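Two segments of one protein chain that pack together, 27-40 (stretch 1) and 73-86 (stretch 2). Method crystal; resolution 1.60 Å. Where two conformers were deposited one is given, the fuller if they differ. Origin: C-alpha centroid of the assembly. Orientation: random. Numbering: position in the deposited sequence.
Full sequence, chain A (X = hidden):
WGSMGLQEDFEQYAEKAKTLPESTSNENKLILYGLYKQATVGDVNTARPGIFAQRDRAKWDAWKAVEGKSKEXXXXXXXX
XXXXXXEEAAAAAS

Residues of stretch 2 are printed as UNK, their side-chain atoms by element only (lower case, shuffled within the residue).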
# COMPACT_ATOMS: atom_id res chain seq x y z
N GLU A 27 1.14 -7.02 8.88
CA GLU A 27 0.43 -7.63 7.75
C GLU A 27 -0.21 -6.55 6.89
O GLU A 27 -0.09 -6.56 5.66
CB GLU A 27 -0.64 -8.61 8.25
CG GLU A 27 -0.09 -9.80 9.01
CD GLU A 27 -1.18 -10.69 9.59
OE1 GLU A 27 -0.82 -11.75 10.15
OE2 GLU A 27 -2.38 -10.34 9.49
N ASN A 28 -0.85 -5.57 7.53
CA ASN A 28 -1.53 -4.51 6.80
C ASN A 28 -0.55 -3.48 6.28
O ASN A 28 -0.74 -2.97 5.17
CB ASN A 28 -2.59 -3.88 7.71
CG ASN A 28 -3.61 -4.90 8.13
OD1 ASN A 28 -3.46 -5.55 9.17
ND2 ASN A 28 -4.63 -5.10 7.29
N LYS A 29 0.52 -3.19 7.03
CA LYS A 29 1.55 -2.29 6.52
C LYS A 29 2.13 -2.83 5.22
O LYS A 29 2.40 -2.06 4.29
CB LYS A 29 2.65 -2.10 7.56
CG LYS A 29 2.18 -1.30 8.77
CD LYS A 29 3.36 -0.85 9.62
CE LYS A 29 2.88 -0.20 10.91
NZ LYS A 29 3.99 0.28 11.79
N LEU A 30 2.30 -4.15 5.12
CA LEU A 30 2.87 -4.74 3.91
C LEU A 30 1.90 -4.62 2.74
O LEU A 30 2.32 -4.35 1.61
CB LEU A 30 3.24 -6.20 4.16
CG LEU A 30 4.49 -6.46 4.99
CD1 LEU A 30 4.54 -7.90 5.44
CD2 LEU A 30 5.74 -6.09 4.16
N ILE A 31 0.61 -4.83 2.99
CA ILE A 31 -0.39 -4.67 1.93
C ILE A 31 -0.37 -3.25 1.40
O ILE A 31 -0.38 -3.02 0.18
CB ILE A 31 -1.78 -5.08 2.45
CG1 ILE A 31 -1.85 -6.60 2.61
CG2 ILE A 31 -2.87 -4.57 1.51
CD1 ILE A 31 -2.97 -7.06 3.49
N LEU A 32 -0.33 -2.26 2.29
CA LEU A 32 -0.28 -0.87 1.85
C LEU A 32 1.01 -0.58 1.10
O LEU A 32 0.99 0.14 0.09
CB LEU A 32 -0.41 0.08 3.05
CG LEU A 32 -1.75 0.06 3.79
CD1 LEU A 32 -1.83 1.19 4.79
CD2 LEU A 32 -2.88 0.13 2.77
N TYR A 33 2.13 -1.11 1.59
CA TYR A 33 3.40 -0.89 0.91
C TYR A 33 3.32 -1.37 -0.54
O TYR A 33 3.66 -0.63 -1.47
CB TYR A 33 4.55 -1.58 1.66
CG TYR A 33 5.87 -1.55 0.91
CD1 TYR A 33 6.74 -0.47 1.02
CD2 TYR A 33 6.23 -2.60 0.05
CE1 TYR A 33 7.95 -0.44 0.31
CE2 TYR A 33 7.42 -2.57 -0.67
CZ TYR A 33 8.27 -1.50 -0.53
OH TYR A 33 9.45 -1.50 -1.24
N GLY A 34 2.86 -2.60 -0.74
CA GLY A 34 2.86 -3.13 -2.10
C GLY A 34 2.00 -2.31 -3.04
O GLY A 34 2.40 -2.03 -4.18
N LEU A 35 0.81 -1.92 -2.59
CA LEU A 35 -0.07 -1.13 -3.43
C LEU A 35 0.49 0.27 -3.67
O LEU A 35 0.34 0.83 -4.75
CB LEU A 35 -1.46 -1.04 -2.82
CG LEU A 35 -2.25 -2.34 -2.89
CD1 LEU A 35 -3.47 -2.23 -1.99
CD2 LEU A 35 -2.63 -2.54 -4.33
N TYR A 36 1.14 0.86 -2.66
CA TYR A 36 1.72 2.18 -2.85
C TYR A 36 2.83 2.14 -3.90
O TYR A 36 2.89 3.01 -4.78
CB TYR A 36 2.26 2.71 -1.53
CG TYR A 36 2.72 4.15 -1.64
CD1 TYR A 36 1.82 5.19 -1.49
CD2 TYR A 36 4.05 4.46 -1.91
CE1 TYR A 36 2.24 6.52 -1.58
CE2 TYR A 36 4.47 5.77 -2.02
CZ TYR A 36 3.56 6.81 -1.85
OH TYR A 36 3.97 8.12 -1.95
N LYS A 37 3.72 1.16 -3.80
CA LYS A 37 4.73 0.97 -4.84
C LYS A 37 4.08 0.80 -6.21
O LYS A 37 4.45 1.48 -7.18
CB LYS A 37 5.59 -0.25 -4.51
CG LYS A 37 6.41 -0.11 -3.23
CD LYS A 37 7.35 1.09 -3.30
CE LYS A 37 8.32 1.02 -4.47
NZ LYS A 37 9.42 2.02 -4.27
N GLN A 38 3.14 -0.14 -6.31
CA GLN A 38 2.51 -0.41 -7.60
C GLN A 38 1.82 0.83 -8.16
O GLN A 38 1.93 1.13 -9.36
CB GLN A 38 1.51 -1.55 -7.45
CG GLN A 38 0.98 -2.03 -8.79
CD GLN A 38 2.04 -2.73 -9.61
OE1 GLN A 38 3.06 -3.20 -9.09
NE2 GLN A 38 1.82 -2.81 -10.92
N ALA A 39 1.14 1.59 -7.29
CA ALA A 39 0.39 2.77 -7.71
C ALA A 39 1.30 3.87 -8.25
O ALA A 39 0.95 4.55 -9.22
CB ALA A 39 -0.43 3.30 -6.54
N THR A 40 2.46 4.07 -7.63
CA THR A 40 3.31 5.19 -7.98
C THR A 40 4.37 4.85 -9.02
O THR A 40 4.61 5.65 -9.92
CB THR A 40 3.99 5.76 -6.73
OG1 THR A 40 4.71 4.72 -6.07
CG2 THR A 40 2.96 6.33 -5.77
N UNK A 73 -5.75 1.31 -11.16
CA UNK A 73 -6.19 0.18 -10.35
C UNK A 73 -5.51 0.17 -8.98
O UNK A 73 -6.16 -0.05 -7.96
c UNK A 73 -5.91 -1.15 -11.05
o UNK A 73 -5.30 -3.10 -13.01
c UNK A 73 -6.90 -1.52 -12.14
o UNK A 73 -7.40 -3.44 -13.48
c UNK A 73 -6.50 -2.78 -12.93
N UNK A 74 -4.19 0.34 -8.96
CA UNK A 74 -3.45 0.22 -7.70
C UNK A 74 -3.73 1.40 -6.79
O UNK A 74 -3.84 1.22 -5.57
c UNK A 74 -1.96 0.09 -7.97
N UNK A 75 -3.84 2.61 -7.35
CA UNK A 75 -4.31 3.75 -6.57
C UNK A 75 -5.67 3.45 -5.97
O UNK A 75 -5.92 3.74 -4.79
s UNK A 75 -3.43 7.36 -8.50
c UNK A 75 -1.78 8.02 -8.36
c UNK A 75 -3.15 5.78 -7.66
c UNK A 75 -4.42 5.01 -7.44
N UNK A 76 -6.55 2.87 -6.78
CA UNK A 76 -7.86 2.44 -6.35
C UNK A 76 -7.79 1.53 -5.13
O UNK A 76 -8.44 1.77 -4.11
c UNK A 76 -8.56 1.71 -7.51
o UNK A 76 -8.52 2.48 -8.67
N UNK A 77 -7.03 0.45 -5.27
CA UNK A 77 -6.96 -0.53 -4.19
C UNK A 77 -6.34 0.08 -2.95
O UNK A 77 -6.82 -0.14 -1.84
o UNK A 77 -6.17 -3.08 -6.55
c UNK A 77 -6.16 -1.74 -4.63
o UNK A 77 -8.10 -2.54 -5.65
c UNK A 77 -6.86 -2.52 -5.69
N UNK A 78 -5.24 0.83 -3.13
CA UNK A 78 -4.60 1.48 -2.00
C UNK A 78 -5.61 2.31 -1.21
O UNK A 78 -5.70 2.20 0.02
c UNK A 78 -3.23 4.42 -1.05
c UNK A 78 -3.43 2.36 -2.49
c UNK A 78 -1.20 3.30 0.47
o UNK A 78 -1.11 5.26 1.82
c UNK A 78 -2.79 3.14 -1.37
c UNK A 78 -1.66 4.56 0.76
c UNK A 78 -1.78 2.58 -0.59
c UNK A 78 -2.66 5.14 0.01
N UNK A 79 -6.40 3.11 -1.92
CA UNK A 79 -7.40 3.95 -1.28
C UNK A 79 -8.40 3.09 -0.50
O UNK A 79 -8.72 3.40 0.65
c UNK A 79 -8.11 4.84 -2.31
c UNK A 79 -9.34 5.49 -1.71
c UNK A 79 -7.15 5.93 -2.80
c UNK A 79 -7.55 6.53 -4.14
N UNK A 80 -8.89 2.01 -1.11
CA UNK A 80 -9.89 1.20 -0.41
C UNK A 80 -9.28 0.53 0.81
O UNK A 80 -9.94 0.43 1.86
c UNK A 80 -10.53 0.16 -1.34
o UNK A 80 -9.58 -0.81 -1.79
c UNK A 80 -11.16 0.85 -2.54
N UNK A 81 -8.03 0.08 0.73
CA UNK A 81 -7.41 -0.54 1.90
C UNK A 81 -7.17 0.47 3.02
O UNK A 81 -7.40 0.17 4.20
c UNK A 81 -6.24 -2.39 0.57
n UNK A 81 -5.91 -4.99 -0.44
c UNK A 81 -7.16 -4.71 0.31
c UNK A 81 -7.00 -3.53 1.24
c UNK A 81 -6.08 -1.20 1.51
N UNK A 82 -6.71 1.68 2.67
CA UNK A 82 -6.48 2.71 3.68
C UNK A 82 -7.80 3.11 4.32
O UNK A 82 -7.89 3.23 5.55
c UNK A 82 -5.76 3.93 3.07
c UNK A 82 -4.33 3.57 2.71
c UNK A 82 -5.75 5.08 4.08
N UNK A 83 -8.85 3.29 3.51
CA UNK A 83 -10.17 3.64 4.04
C UNK A 83 -10.64 2.62 5.06
O UNK A 83 -11.13 2.97 6.13
c UNK A 83 -12.57 3.97 3.33
c UNK A 83 -12.67 5.23 4.16
c UNK A 83 -14.11 5.60 4.40
c UNK A 83 -11.17 3.75 2.88
n UNK A 83 -14.23 6.80 5.27
N UNK A 84 -10.50 1.33 4.72
CA UNK A 84 -10.91 0.28 5.64
C UNK A 84 -10.12 0.36 6.94
O UNK A 84 -10.69 0.29 8.04
c UNK A 84 -10.73 -1.09 4.98
o UNK A 84 -10.22 -3.67 4.17
c UNK A 84 -11.13 -2.24 5.87
n UNK A 84 -11.46 -4.63 5.79
c UNK A 84 -10.90 -3.58 5.20
N UNK A 85 -8.79 0.52 6.84
CA UNK A 85 -7.96 0.60 8.03
C UNK A 85 -8.31 1.83 8.87
O UNK A 85 -8.30 1.77 10.11
c UNK A 85 -6.48 0.62 7.63
c UNK A 85 -5.98 -0.76 7.22
c UNK A 85 -5.77 -1.64 8.44
c UNK A 85 -4.69 -0.64 6.45
N UNK A 86 -8.60 2.96 8.22
CA UNK A 86 -8.98 4.17 8.95
C UNK A 86 -10.29 3.97 9.70
O UNK A 86 -10.43 4.43 10.84
c UNK A 86 -9.10 5.34 7.98
c UNK A 86 -7.78 5.93 7.48
c UNK A 86 -7.09 6.78 8.53
c UNK A 86 -8.06 6.76 6.23

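Position 73 carries three side-chain carbons, the third bearing two oxygens, and reaches nothing on stretch 1; it is glutamate, E73, whose charge suits an exposed site. Position 74 has a single carbon, its CB, lying 3.5 Å from A39 N and 3.8 Å from A39 CB. This is alanine, A74, and its small size fits the place where the helices run closest in register, the A39 and A74 CA atoms being 4.6 Å apart.

Position 75 is an unbranched chain of two carbons, a sulfur and a carbon; its CA-to-CB bond points away, yet the chain lies against A39. It is methionine, M75, whose CG is 3.8 Å from A39 CB, so the flexible apolar chain still covers that alanine. Position 76, one carbon and one oxygen, faces away without contact; it is serine, S76, small and polar at a partly exposed site.

Position 77 has two carbons, the second with two oxygens, and its CB comes 3.6 Å from L35 CD2. It is aspartate, D77: the methylene meets the leucine, while OD2 is hydrogen-bonded elsewhere in the structure.

Position 78 shows one carbon, then a six-carbon ring bearing an oxygen, packed against L32, L35 and Y36: tyrosine, Y78. Its CB is 3.9 Å from L35 CB, and its CE1 is 4.0 Å from Y36 CB. The edge of Y36 is directed toward its broad face, with ring centroids 5.8 Å apart and planes at 62°.

Position 79 has four carbons, forked at the first, and points away: isoleucine, I79, whose apolar bulk takes no part here. Position 80 has one carbon carrying an oxygen and a carbon: threonine, T80. Without a partner on stretch 1, its OG1 donates to D77 O at 2.8 Å, satisfying the hydroxyl within its own helix.

Position 81, four carbons in a row ending in nitrogen, lies along I31, L32 and L35; it is lysine, K81. Its CB packs 3.7 Å from L32 CD2 and its CG 3.8 Å from L35 CD1, so the aliphatic stem joins the apolar contact. Position 82, one carbon carrying two, touches L32: valine, V82, compact and apolar at a buried site, its CG2 3.7 Å from L32 CD2.

Positions 83 and 84, a four-carbon amine and a three-carbon chain ending in oxygen and nitrogen, are exposed K83 and Q84, polar and free of stretch 1. Positions 85 and 86 each have four carbons forked at the second; 85 touches N28 and L32, 86 nothing on stretch 1. Both are leucines. L85 CD1 meets L32 CD1 at 3.8 Å, apolar against apolar, whereas L86 is out of reach, so its apolar chain adds nothing here.

The helices run roughly antiparallel, at 150°, without hydrogen bonds between them. L32 sits among Y78, K81, V82 and L85, and L35 among A74, D77, K81 and Y78; the whole contact buries 656 Å², both sides summed, with these two leucines prominent in it.

Stretch 2 (73-86) EAMSDYITKVKQLL
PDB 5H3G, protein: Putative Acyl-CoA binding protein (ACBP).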